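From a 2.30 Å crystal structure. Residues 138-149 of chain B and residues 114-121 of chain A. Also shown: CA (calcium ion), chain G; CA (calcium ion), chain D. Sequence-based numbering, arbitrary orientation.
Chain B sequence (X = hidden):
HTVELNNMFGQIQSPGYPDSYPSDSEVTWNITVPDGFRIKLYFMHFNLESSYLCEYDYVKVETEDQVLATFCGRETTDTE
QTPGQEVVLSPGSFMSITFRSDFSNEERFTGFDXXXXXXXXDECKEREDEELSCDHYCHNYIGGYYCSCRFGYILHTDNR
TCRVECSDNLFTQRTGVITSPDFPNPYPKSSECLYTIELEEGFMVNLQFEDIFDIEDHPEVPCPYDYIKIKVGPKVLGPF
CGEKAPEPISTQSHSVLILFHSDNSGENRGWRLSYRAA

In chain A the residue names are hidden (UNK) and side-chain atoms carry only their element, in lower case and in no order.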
# COMPACT_ATOMS: atom_id res chain seq x y z
N CYS B 138 4.88 16.48 -3.26
CA CYS B 138 3.71 15.63 -3.38
C CYS B 138 3.71 14.62 -2.24
O CYS B 138 4.75 14.05 -1.91
CB CYS B 138 3.70 14.91 -4.73
SG CYS B 138 2.21 13.95 -5.03
N HIS B 139 2.55 14.41 -1.62
CA HIS B 139 2.42 13.43 -0.54
C HIS B 139 1.35 12.40 -0.89
O HIS B 139 0.18 12.74 -1.07
CB HIS B 139 2.06 14.11 0.79
CG HIS B 139 2.98 15.23 1.17
ND1 HIS B 139 4.10 15.03 1.95
CD2 HIS B 139 2.95 16.55 0.88
CE1 HIS B 139 4.72 16.19 2.12
NE2 HIS B 139 4.04 17.12 1.49
N ASN B 140 1.75 11.14 -0.98
CA ASN B 140 0.81 10.07 -1.30
C ASN B 140 0.18 9.49 -0.04
O ASN B 140 0.83 9.38 1.00
CB ASN B 140 1.50 8.95 -2.08
CG ASN B 140 0.52 7.89 -2.57
OD1 ASN B 140 -0.53 8.21 -3.12
ND2 ASN B 140 0.87 6.62 -2.37
N TYR B 141 -1.10 9.14 -0.13
CA TYR B 141 -1.75 8.35 0.91
C TYR B 141 -2.72 7.37 0.27
O TYR B 141 -2.95 7.40 -0.94
CB TYR B 141 -2.45 9.23 1.95
CG TYR B 141 -3.59 10.06 1.42
CD1 TYR B 141 -4.87 9.53 1.33
CD2 TYR B 141 -3.40 11.39 1.04
CE1 TYR B 141 -5.93 10.29 0.85
CE2 TYR B 141 -4.44 12.16 0.57
CZ TYR B 141 -5.71 11.61 0.47
OH TYR B 141 -6.75 12.38 -0.00
N ILE B 142 -3.29 6.49 1.09
CA ILE B 142 -4.18 5.45 0.61
C ILE B 142 -5.51 6.07 0.15
O ILE B 142 -6.28 6.58 0.97
CB ILE B 142 -4.42 4.36 1.68
CG1 ILE B 142 -3.10 3.63 1.98
CG2 ILE B 142 -5.47 3.38 1.21
CD1 ILE B 142 -3.18 2.67 3.18
N GLY B 143 -5.75 6.04 -1.15
CA GLY B 143 -7.00 6.54 -1.70
C GLY B 143 -6.93 7.95 -2.28
O GLY B 143 -7.88 8.41 -2.90
N GLY B 144 -5.81 8.64 -2.07
CA GLY B 144 -5.64 9.98 -2.62
C GLY B 144 -4.22 10.50 -2.53
O GLY B 144 -3.28 9.72 -2.39
N TYR B 145 -4.06 11.81 -2.62
CA TYR B 145 -2.77 12.47 -2.46
C TYR B 145 -3.01 13.97 -2.22
O TYR B 145 -4.12 14.46 -2.42
CB TYR B 145 -1.90 12.27 -3.69
CG TYR B 145 -2.28 13.16 -4.86
CD1 TYR B 145 -1.58 14.33 -5.13
CD2 TYR B 145 -3.35 12.83 -5.67
CE1 TYR B 145 -1.94 15.15 -6.18
CE2 TYR B 145 -3.72 13.64 -6.74
CZ TYR B 145 -3.01 14.80 -6.99
OH TYR B 145 -3.37 15.60 -8.04
N TYR B 146 -1.98 14.68 -1.79
CA TYR B 146 -2.06 16.13 -1.65
C TYR B 146 -0.69 16.79 -1.85
O TYR B 146 0.35 16.12 -1.82
CB TYR B 146 -2.66 16.53 -0.31
CG TYR B 146 -1.82 16.19 0.90
CD1 TYR B 146 -0.89 17.10 1.41
CD2 TYR B 146 -1.96 14.96 1.55
CE1 TYR B 146 -0.13 16.79 2.52
CE2 TYR B 146 -1.20 14.65 2.66
CZ TYR B 146 -0.29 15.57 3.14
OH TYR B 146 0.47 15.26 4.24
N CYS B 147 -0.71 18.10 -2.06
CA CYS B 147 0.52 18.87 -2.26
C CYS B 147 0.83 19.71 -1.03
O CYS B 147 -0.06 20.05 -0.26
CB CYS B 147 0.39 19.79 -3.48
SG CYS B 147 -0.15 18.99 -4.99
N SER B 148 2.11 20.04 -0.85
CA SER B 148 2.52 21.01 0.15
C SER B 148 3.69 21.81 -0.40
O SER B 148 4.17 21.52 -1.50
CB SER B 148 2.89 20.34 1.48
OG SER B 148 4.20 19.80 1.45
N CYS B 149 4.14 22.81 0.35
CA CYS B 149 5.15 23.74 -0.15
C CYS B 149 6.39 23.80 0.71
O CYS B 149 6.36 23.45 1.89
CB CYS B 149 4.55 25.14 -0.26
SG CYS B 149 3.18 25.21 -1.40
N UNK A 114 5.20 18.38 9.80
CA UNK A 114 5.15 16.93 9.72
C UNK A 114 3.92 16.40 8.99
O UNK A 114 2.87 17.05 8.96
c UNK A 114 5.26 16.32 11.11
N UNK A 115 4.05 15.21 8.42
CA UNK A 115 2.99 14.57 7.66
C UNK A 115 2.90 13.11 8.05
O UNK A 115 3.92 12.45 8.24
c UNK A 115 2.34 16.79 4.97
c UNK A 115 3.27 16.09 5.66
c UNK A 115 4.04 18.13 5.32
n UNK A 115 2.84 18.05 4.77
c UNK A 115 3.27 14.68 6.16
n UNK A 115 4.32 16.96 5.86
N UNK A 116 1.68 12.60 8.20
CA UNK A 116 1.48 11.20 8.56
C UNK A 116 0.41 10.58 7.67
O UNK A 116 -0.40 11.28 7.06
c UNK A 116 -0.28 11.58 10.37
o UNK A 116 -4.08 13.02 11.28
c UNK A 116 -1.73 13.36 11.13
c UNK A 116 1.10 11.06 10.03
c UNK A 116 -2.82 12.54 10.97
c UNK A 116 -2.67 11.25 10.52
c UNK A 116 -0.46 12.88 10.82
c UNK A 116 -1.40 10.77 10.22
N UNK A 117 0.41 9.25 7.61
CA UNK A 117 -0.60 8.53 6.85
C UNK A 117 -0.69 7.10 7.33
O UNK A 117 0.27 6.53 7.84
c UNK A 117 -0.25 8.53 5.37
s UNK A 117 1.76 7.95 3.66
c UNK A 117 0.71 7.42 5.01
c UNK A 117 2.20 9.58 4.31
N UNK A 118 -1.87 6.51 7.15
CA UNK A 118 -2.07 5.10 7.45
C UNK A 118 -1.36 4.26 6.41
O UNK A 118 -1.38 4.58 5.22
c UNK A 118 -3.55 4.76 7.48
N UNK A 119 -0.73 3.18 6.86
CA UNK A 119 -0.06 2.24 5.98
C UNK A 119 -0.61 0.85 6.26
O UNK A 119 -0.67 0.42 7.41
c UNK A 119 1.46 2.23 6.20
c UNK A 119 2.03 3.63 5.95
c UNK A 119 2.13 1.21 5.30
N UNK A 120 -1.02 0.14 5.21
CA UNK A 120 -1.55 -1.20 5.39
C UNK A 120 -0.51 -2.15 5.97
O UNK A 120 0.64 -2.16 5.54
o UNK A 120 -2.07 -4.09 3.49
c UNK A 120 -2.56 -3.19 4.21
c UNK A 120 -2.05 -1.77 4.06
o UNK A 120 -3.45 -3.41 5.07
N UNK A 121 -0.93 -2.93 6.96
CA UNK A 121 -0.12 -4.02 7.47
C UNK A 121 -0.25 -5.19 6.51
O UNK A 121 -1.35 -5.59 6.15
c UNK A 121 0.09 -5.74 9.32
c UNK A 121 -0.40 -3.35 9.89
c UNK A 121 -0.61 -4.46 8.88
CA CA G . -2.79 7.56 -3.46
CA CA D . -3.35 -6.08 5.18
O HOH W 1 -3.06 6.55 4.02
O HOH W 2 -4.29 -5.11 7.15
O HOH W 3 -4.87 7.40 -4.54

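Position 114 of chain A carries a single side-chain carbon, directed away from chain B and with nothing of that stretch in reach. One carbon and no more makes this Ala A114.

At position 115 the side chain is one carbon followed by a five-membered ring of three carbons and two nitrogens, a composition that fits only an imidazole. It points toward chain B, where its ring lies flat against that of His B139, and it also comes near Tyr B146 and Ser B148. This is His A115. The two imidazoles form a face-to-face stack, with centroids 4.0 Å apart and planes inclined by only 11°, whereas the Tyr B146 ring meets His A115 rim to rim, neither ring lying over the face of the other.

Position 116 has one carbon leading to a six-carbon ring that bears a single oxygen. A phenol of this kind identifies Tyr A116. Its CA-to-CB bond points away from chain B, as expected for the residue after an inward-facing one in a strand, and the side chain makes no contact with that stretch.

The next side chain, at position 117, is an unbranched chain of two carbons, a sulfur and a terminal carbon. It points toward chain B, with its sulfur near the carbonyl oxygen of Asn B140 and its first carbon against Tyr B141 CB. The sulfur within the chain, bonded to carbon on both sides, distinguishes a thioether from a thiol and gives Met A117. Met A117 SD lies 3.2 Å from Asn B140 O, while Met A117 CB packs 4.1 Å from Tyr B141 CB in an apolar contact.

Position 118 again has a lone side-chain carbon, set sideways to chain B: Ala A118. Its contribution comes from the backbone, since Ala A118 O lies 3.3 Å from Ile B142 CD1. The same carbonyl accepts a hydrogen bond from water 1 (2.9 Å from Ala A118 O), which in turn accepts one from Ile B142 N at 2.9 Å.

At position 119 one carbon carries two more, a branch at the first side-chain atom that points away from chain B. This is Val A119, whose CA sits 4.2 Å from Ile B142 CD1.

Position 120 shows two carbons, the second carrying two oxygens: a short carboxylate, Asp A120. Its CB is set sideways but its end leads away from chain B, and OD1 of Asp A120 binds the chain D calcium ion at 2.7 Å.

Position 121 repeats the three-carbon branched pattern, out of reach of chain B, and is Val A121; its backbone O binds the same calcium at 2.3 Å.

The contact works without a direct hydrogen bond between the stretches. Their strands run roughly parallel, at 28°, and the space between them is taken up mainly by the side chains that point inward, His B139, His A115, Met A117 and Ile B142. The imidazole stack anchors one end, with His B139 NE2 donating to Ser B148 OG at 2.7 Å within chain B. Met A117 packs in the middle, and Ile B142 closes the other end against the chain A backbone, supplemented by the water bridge.

Chain A 114-121: AHYMAVDV
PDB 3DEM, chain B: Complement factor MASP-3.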